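Local structure of NEQ011 (Nanoarchaeum equitans Kin4-M, 6GQ8) at residues I43-L48 / H59-F65. The protein binds iron and, as a superoxide reductase of the desulfoferrodoxin family, probably reduces superoxide to hydrogen peroxide. Residues are numbered along the deposited sequence.
Sequences IQWVDL and HIARIEF
Strands 43-48 and 59-65 pair as an antiparallel beta hairpin in the immunoglobulin-like beta sandwich of the desulfoferrodoxin family, axes 4.6 Å apart at 171°. Trp45-Glu64 and Asp47-Arg62 are non-hydrogen-bonded pairs, Val46-Ile63 and Leu48-Ala61 hydrogen-bonded: Val46 N to Ile63 O, Ile63 N to Val46 O and Leu48 N to Ala61 O are each 3.0 Å; Phe65 N to Gln44 O is 2.8 Å. A classic beta bulge sets Ile60 (phi/psi -97/-49) and Ala61 opposite Leu48, whose O accepts from Ile60 N (2.8 Å) and Ala61 N (3.3 Å). Apolar side chains suit the face turned to strands 22-29 and 74-84: Phe65 (chi1 m) brings CZ within 3.6 Å of Val46 CG1; Leu48 (t, p) sets CD2 4.1 Å from Ile60 CG2 and CB 4.4 Å from Ala61 CB. Ile43 (m, m) leads away towards iron ligands His35 and Cys97. The other face carries polar groups and serves the tetramer: Trp45 (chi1 p) swings its ring away from the partner strand, so that NE1 hydrogen-bonds to His59 ND1 of a neighbouring subunit, whose Glu64 salt-bridges Arg62 NH1. Arg62, extended (t, t) before chi3 turns m, forms a two-pronged salt bridge with Asp47 (chi1 m): NE to OD1 2.8 Å, NH2 to OD2 3.0 Å.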
loop_
_atom_site.group_PDB
_atom_site.type_symbol
_atom_site.label_atom_id
_atom_site.label_comp_id
_atom_site.label_asym_id
_atom_site.label_seq_id
_atom_site.Cartn_x
_atom_site.Cartn_y
_atom_site.Cartn_z
ATOM N N ILE A 43 -6.441 11.538 7.942
ATOM C CA ILE A 43 -5.060 11.181 7.647
ATOM C C ILE A 43 -5.072 9.758 7.104
ATOM O O ILE A 43 -5.472 8.821 7.802
ATOM C CB ILE A 43 -4.173 11.289 8.895
ATOM C CG1 ILE A 43 -4.294 12.678 9.535
ATOM C CG2 ILE A 43 -2.722 10.984 8.537
ATOM C CD1 ILE A 43 -3.846 13.817 8.649
ATOM N N GLN A 44 -4.645 9.598 5.856
ATOM C CA GLN A 44 -4.807 8.324 5.166
ATOM C C GLN A 44 -3.617 7.392 5.354
ATOM O O GLN A 44 -3.806 6.186 5.540
ATOM C CB GLN A 44 -5.049 8.567 3.674
ATOM C CG GLN A 44 -5.665 7.387 2.944
ATOM C CD GLN A 44 -6.093 7.746 1.530
ATOM O OE1 GLN A 44 -5.270 7.795 0.615
ATOM N NE2 GLN A 44 -7.385 8.012 1.349
ATOM N N TRP A 45 -2.393 7.914 5.307
ATOM C CA TRP A 45 -1.226 7.045 5.370
ATOM C C TRP A 45 -0.003 7.840 5.802
ATOM O O TRP A 45 0.002 9.074 5.791
ATOM C CB TRP A 45 -0.972 6.357 4.023
ATOM C CG TRP A 45 -0.873 7.286 2.844
ATOM C CD1 TRP A 45 -1.867 7.589 1.950
ATOM C CD2 TRP A 45 0.282 8.021 2.420
ATOM N NE1 TRP A 45 -1.398 8.464 1.002
ATOM C CE2 TRP A 45 -0.081 8.740 1.263
ATOM C CE3 TRP A 45 1.594 8.127 2.898
ATOM C CZ2 TRP A 45 0.815 9.566 0.586
ATOM C CZ3 TRP A 45 2.482 8.946 2.225
ATOM C CH2 TRP A 45 2.088 9.657 1.082
ATOM N N VAL A 46 1.041 7.105 6.178
ATOM C CA VAL A 46 2.347 7.674 6.488
ATOM C C VAL A 46 3.421 6.780 5.879
ATOM O O VAL A 46 3.368 5.554 6.015
ATOM C CB VAL A 46 2.563 7.836 8.007
ATOM C CG1 VAL A 46 2.221 6.551 8.741
ATOM C CG2 VAL A 46 3.996 8.253 8.300
ATOM N N ASP A 47 4.375 7.389 5.182
ATOM C CA ASP A 47 5.564 6.698 4.700
ATOM C C ASP A 47 6.745 7.070 5.585
ATOM O O ASP A 47 6.912 8.236 5.952
ATOM C CB ASP A 47 5.872 7.067 3.247
ATOM C CG ASP A 47 5.107 6.222 2.250
ATOM O OD1 ASP A 47 4.819 5.049 2.558
ATOM O OD2 ASP A 47 4.803 6.731 1.148
ATOM N N LEU A 48 7.559 6.074 5.935
ATOM C CA LEU A 48 8.737 6.283 6.769
ATOM C C LEU A 48 9.980 5.895 5.983
ATOM O O LEU A 48 10.085 4.762 5.503
ATOM C CB LEU A 48 8.651 5.471 8.061
ATOM C CG LEU A 48 9.869 5.550 8.986
ATOM C CD1 LEU A 48 10.007 6.939 9.597
ATOM C CD2 LEU A 48 9.795 4.489 10.067
ATOM N N HIS A 59 13.248 3.268 1.913
ATOM C CA HIS A 59 11.885 3.129 2.407
ATOM C C HIS A 59 11.848 2.058 3.488
ATOM O O HIS A 59 12.211 0.903 3.238
ATOM C CB HIS A 59 10.938 2.772 1.264
ATOM C CG HIS A 59 9.508 3.123 1.532
ATOM N ND1 HIS A 59 8.527 3.039 0.567
ATOM C CD2 HIS A 59 8.895 3.564 2.655
ATOM C CE1 HIS A 59 7.370 3.411 1.084
ATOM N NE2 HIS A 59 7.567 3.740 2.349
ATOM N N ILE A 60 11.419 2.436 4.686
ATOM C CA ILE A 60 11.392 1.526 5.826
ATOM C C ILE A 60 10.011 0.918 6.023
ATOM O O ILE A 60 9.876 -0.296 6.172
ATOM C CB ILE A 60 11.869 2.244 7.108
ATOM C CG1 ILE A 60 13.316 2.729 6.960
ATOM C CG2 ILE A 60 11.744 1.315 8.303
ATOM C CD1 ILE A 60 14.318 1.619 6.705
ATOM N N ALA A 61 8.970 1.748 6.035
ATOM C CA ALA A 61 7.626 1.255 6.288
ATOM C C ALA A 61 6.609 2.110 5.547
ATOM O O ALA A 61 6.850 3.287 5.265
ATOM C CB ALA A 61 7.302 1.240 7.784
ATOM N N ARG A 62 5.478 1.491 5.220
ATOM C CA ARG A 62 4.306 2.181 4.693
ATOM C C ARG A 62 3.098 1.726 5.499
ATOM O O ARG A 62 2.818 0.526 5.573
ATOM C CB ARG A 62 4.125 1.887 3.200
ATOM C CG ARG A 62 2.837 2.401 2.574
ATOM C CD ARG A 62 2.933 2.404 1.043
ATOM N NE ARG A 62 3.677 3.557 0.538
ATOM C CZ ARG A 62 4.020 3.733 -0.735
ATOM N NH1 ARG A 62 3.699 2.826 -1.649
ATOM N NH2 ARG A 62 4.687 4.821 -1.098
ATOM N N ILE A 63 2.398 2.673 6.123
ATOM C CA ILE A 63 1.260 2.363 6.982
ATOM C C ILE A 63 0.042 3.091 6.439
ATOM O O ILE A 63 0.043 4.325 6.336
ATOM C CB ILE A 63 1.509 2.758 8.447
ATOM C CG1 ILE A 63 2.793 2.110 8.969
ATOM C CG2 ILE A 63 0.319 2.356 9.307
ATOM C CD1 ILE A 63 3.919 3.097 9.178
ATOM N N GLU A 64 -0.995 2.334 6.101
ATOM C CA GLU A 64 -2.268 2.892 5.667
ATOM C C GLU A 64 -3.272 2.767 6.804
ATOM O O GLU A 64 -3.470 1.673 7.345
ATOM C CB GLU A 64 -2.798 2.181 4.421
ATOM C CG GLU A 64 -1.867 2.184 3.221
ATOM C CD GLU A 64 -2.299 3.169 2.148
ATOM O OE1 GLU A 64 -3.282 3.907 2.373
ATOM O OE2 GLU A 64 -1.670 3.188 1.066
ATOM N N PHE A 65 -3.880 3.890 7.179
ATOM C CA PHE A 65 -4.951 3.916 8.169
ATOM C C PHE A 65 -6.271 3.835 7.410
ATOM O O PHE A 65 -6.678 4.803 6.760
ATOM C CB PHE A 65 -4.856 5.180 9.019
ATOM C CG PHE A 65 -3.464 5.470 9.514
ATOM C CD1 PHE A 65 -2.870 4.660 10.470
ATOM C CD2 PHE A 65 -2.741 6.539 9.008
ATOM C CE1 PHE A 65 -1.587 4.921 10.926
ATOM C CE2 PHE A 65 -1.457 6.802 9.456
ATOM C CZ PHE A 65 -0.881 5.992 10.419
#